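Local structure of inactive Zymogen C11 Protease (Parabacteroides distasonis, 6MZO) at residues Y104-D107 with S108-L111; L235-L238 with A239-R243. The protein is an inactive zymogen of a clostripain-like C11 cysteine protease, a clan CD peptidase whose mature form would probably cleave peptide bonds. All blocks are in the same frame, centred on the assembly; numbering follows the deposited sequence.

Interaction 1: Y104-D107 with S108-L111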
# COMPACT_ATOMS: atom_id res chain seq x y z
N TYR A 104 5.44 4.88 23.39
CA TYR A 104 6.74 4.71 22.71
C TYR A 104 7.15 5.91 21.86
O TYR A 104 7.29 5.79 20.64
CB TYR A 104 6.73 3.45 21.84
CG TYR A 104 6.59 2.24 22.71
CD1 TYR A 104 5.33 1.72 23.02
CD2 TYR A 104 7.70 1.58 23.16
CE1 TYR A 104 5.21 0.64 23.85
CE2 TYR A 104 7.59 0.47 23.96
CZ TYR A 104 6.34 0.01 24.30
OH TYR A 104 6.26 -1.09 25.08
N PRO A 105 7.32 7.07 22.50
CA PRO A 105 7.64 8.26 21.70
C PRO A 105 9.00 8.12 21.01
O PRO A 105 9.88 7.48 21.60
CB PRO A 105 7.70 9.41 22.75
CG PRO A 105 7.85 8.70 24.12
CD PRO A 105 7.20 7.36 23.95
N ALA A 106 9.18 8.71 19.83
CA ALA A 106 10.46 8.51 19.09
C ALA A 106 10.70 9.73 18.24
O ALA A 106 9.83 10.58 18.15
CB ALA A 106 10.44 7.23 18.24
N ASP A 107 11.87 9.80 17.62
CA ASP A 107 12.24 10.93 16.76
C ASP A 107 11.35 10.95 15.53
O ASP A 107 11.24 11.97 14.84
CB ASP A 107 13.70 10.82 16.33
CG ASP A 107 14.68 11.06 17.51
OD1 ASP A 107 14.26 11.65 18.50
OD2 ASP A 107 15.86 10.63 17.40
N SER A 108 10.76 9.80 15.24
CA SER A 108 9.91 9.64 14.01
C SER A 108 9.07 8.35 14.14
O SER A 108 9.28 7.51 15.03
CB SER A 108 10.77 9.62 12.73
OG SER A 108 11.50 8.37 12.70
N TYR A 109 8.13 8.16 13.20
CA TYR A 109 7.24 6.98 13.25
C TYR A 109 7.14 6.32 11.87
O TYR A 109 7.28 7.01 10.84
CB TYR A 109 5.82 7.34 13.68
CG TYR A 109 5.93 7.99 15.05
CD1 TYR A 109 6.08 7.20 16.12
CD2 TYR A 109 5.98 9.34 15.15
CE1 TYR A 109 6.26 7.74 17.44
CE2 TYR A 109 6.20 9.92 16.45
CZ TYR A 109 6.30 9.10 17.55
OH TYR A 109 6.49 9.66 18.81
N GLY A 110 6.89 5.01 11.87
CA GLY A 110 6.51 4.39 10.59
C GLY A 110 5.33 3.47 10.80
O GLY A 110 5.09 2.97 11.92
N LEU A 111 4.59 3.19 9.69
CA LEU A 111 3.38 2.41 9.80
C LEU A 111 3.41 1.32 8.70
O LEU A 111 3.68 1.70 7.57
CB LEU A 111 2.13 3.35 9.63
CG LEU A 111 0.83 2.55 9.78
CD1 LEU A 111 0.53 1.93 11.16
CD2 LEU A 111 -0.29 3.60 9.40

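Interaction 2: L235-L238 with A239-R243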
# COMPACT_ATOMS: atom_id res chain seq x y z
N LEU A 235 3.87 14.62 -5.14
CA LEU A 235 2.52 14.27 -5.66
C LEU A 235 1.69 15.46 -6.06
O LEU A 235 0.87 15.35 -7.01
CB LEU A 235 1.80 13.39 -4.64
CG LEU A 235 1.85 11.91 -4.95
CD1 LEU A 235 0.89 11.63 -6.20
CD2 LEU A 235 3.20 11.39 -5.27
N ASP A 236 1.88 16.60 -5.41
CA ASP A 236 1.12 17.76 -5.91
C ASP A 236 1.48 18.13 -7.35
O ASP A 236 0.58 18.39 -8.20
CB ASP A 236 1.34 18.98 -5.01
CG ASP A 236 0.63 18.86 -3.68
OD1 ASP A 236 -0.51 18.42 -3.65
OD2 ASP A 236 1.24 19.24 -2.65
N GLU A 237 2.77 18.03 -7.66
CA GLU A 237 3.19 18.36 -9.00
C GLU A 237 2.64 17.30 -9.97
O GLU A 237 2.19 17.63 -11.08
CB GLU A 237 4.71 18.41 -9.09
CG GLU A 237 5.17 18.70 -10.51
CD GLU A 237 6.66 18.61 -10.67
OE1 GLU A 237 7.39 19.07 -9.76
OE2 GLU A 237 7.10 18.06 -11.71
N LEU A 238 2.63 16.04 -9.55
CA LEU A 238 2.16 14.98 -10.47
C LEU A 238 0.68 15.25 -10.77
O LEU A 238 0.21 15.12 -11.92
CB LEU A 238 2.40 13.58 -9.84
CG LEU A 238 1.93 12.40 -10.70
CD1 LEU A 238 2.60 12.37 -12.06
CD2 LEU A 238 2.26 11.17 -9.91
N ALA A 239 -0.07 15.70 -9.77
CA ALA A 239 -1.50 15.89 -9.99
C ALA A 239 -1.67 17.07 -10.91
O ALA A 239 -2.48 17.02 -11.80
CB ALA A 239 -2.23 16.12 -8.69
N ALA A 240 -0.85 18.11 -10.71
CA ALA A 240 -1.01 19.30 -11.54
C ALA A 240 -0.72 18.96 -13.00
O ALA A 240 -1.42 19.44 -13.93
CB ALA A 240 -0.12 20.38 -11.05
N THR A 241 0.28 18.10 -13.20
CA THR A 241 0.69 17.77 -14.54
C THR A 241 -0.47 16.97 -15.15
O THR A 241 -0.84 17.16 -16.30
CB THR A 241 1.99 16.99 -14.54
OG1 THR A 241 3.06 17.83 -14.00
CG2 THR A 241 2.33 16.55 -15.93
N CYS A 242 -1.07 16.07 -14.35
CA CYS A 242 -2.17 15.25 -14.87
C CYS A 242 -3.40 16.09 -15.09
O CYS A 242 -4.15 15.84 -16.06
CB CYS A 242 -2.48 14.08 -13.91
SG CYS A 242 -1.17 12.85 -13.93
N ARG A 243 -3.57 17.11 -14.25
CA ARG A 243 -4.74 17.95 -14.42
C ARG A 243 -4.78 18.54 -15.84
O ARG A 243 -5.88 18.60 -16.48
CB ARG A 243 -4.72 19.08 -13.36
CG ARG A 243 -5.94 20.03 -13.50
CD ARG A 243 -5.83 21.13 -12.44
NE ARG A 243 -5.46 20.57 -11.17
CZ ARG A 243 -4.34 20.86 -10.49
NH1 ARG A 243 -3.50 21.78 -10.95
NH2 ARG A 243 -4.09 20.22 -9.35
O HOH W 1 -1.66 19.94 -7.79

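Interaction 1: Y104-D107 with S108-L111
The backbone N-H of Ala106 points at the phenol oxygen of Tyr109, Ala106 N to Tyr109 OH 3.0 Å with an N-H...O angle of 153°, so a side chain from the start of a strand reaches back to the loop leading into it. CG of Tyr109 sits opposite the carbonyl carbon (chi1 -58°), which lays the ring alongside the loop. The tight part of the contact is at this hydroxyl, where Pro105 CA comes within 3.4 Å of Tyr109 OH; Tyr104 O lies in the ring plane at its edge, at a looser 3.9 Å from Tyr109 CE1. The Ala106 methyl packs more loosely on the ring, Ala106 CB to Tyr109 CE1 4.3 Å. A leucine in place of this tyrosine would probably leave the Ala106 N-H without this acceptor and the loop freer to shift. On the exposed side, the pyrrolidine ring of Pro105 and the carboxylate of Asp107 turn outward, Asp107 OD1 making a weak hydrogen bond to Thr10. Ser108 OG is bound to Pro12 O, and Tyr104 O to Thr14. This is the helix-to-strand connection of an alpha/beta fold, taking helix 90-103 into strand 109-115, which runs parallel between strands 14-19 and 155-162.

Interaction 2: L235-L238 with A239-R243
Ala239 N, Ala240 N, Thr241 N and Cys242 N donate to the carbonyls of Leu235, Asp236, Glu237 and Leu238, each four residues earlier, and the uniform length of these backbone bonds, exemplified by Thr241 N to Glu237 O at 2.9 Å, marks a regular alpha-helix. Among the polar side chains, Thr241 OG1 lies beside its own backbone N (chi1 -64°), which brings it 3.1 Å from Glu237 O; Ser297 OG is its stronger partner. Glu237 runs side by side with Thr241, Glu237 CG to Thr241 OG1 4.2 Å, and its carboxylate reaches Lys300 in a salt bridge and Ser297 in a hydrogen bond. One water bridges about two helical turns: it donates to Asp236 O at 2.8 Å and accepts from Arg243 NH2 at 2.9 Å, in the plane of the guanidinium at its edge. Asp236 O thus receives both the Ala240 N-H and this water, while the Asp236 carboxylate pairs with Arg175. Apolar contact is slight along the buried side, Leu238 CD1 to Cys242 SG 4.2 Å. Helix 235-246 follows strand 226-231 and packs against three helices: Leu238, Thr241 and Cys242 touch 288-301, Ala239 and Cys242 touch 351-357, and Asp236 and Ala239 meet Tyr172 of 168-173.

Both interactions are local, yet they serve different places in the fold. Interaction 1 lies at the surface, where a loop enters a strand inside the mixed sheet; interaction 2 is partly buried and stays within one helix packed among others. They hold no element in common: their centres are 30 Å apart and their nearest atoms about 16 Å apart. Their chemistry differs with the backbone they serve. The irregular loop of interaction 1 is fastened by an aromatic hydroxyl accepting from a backbone N-H, whereas interaction 2 rests on repeated backbone bonds, supplemented by a water bridge. In both, polar side chains also tie the segment to neighbouring elements; at interaction 2 these outward ties include charged pairs with residues beyond its two segments.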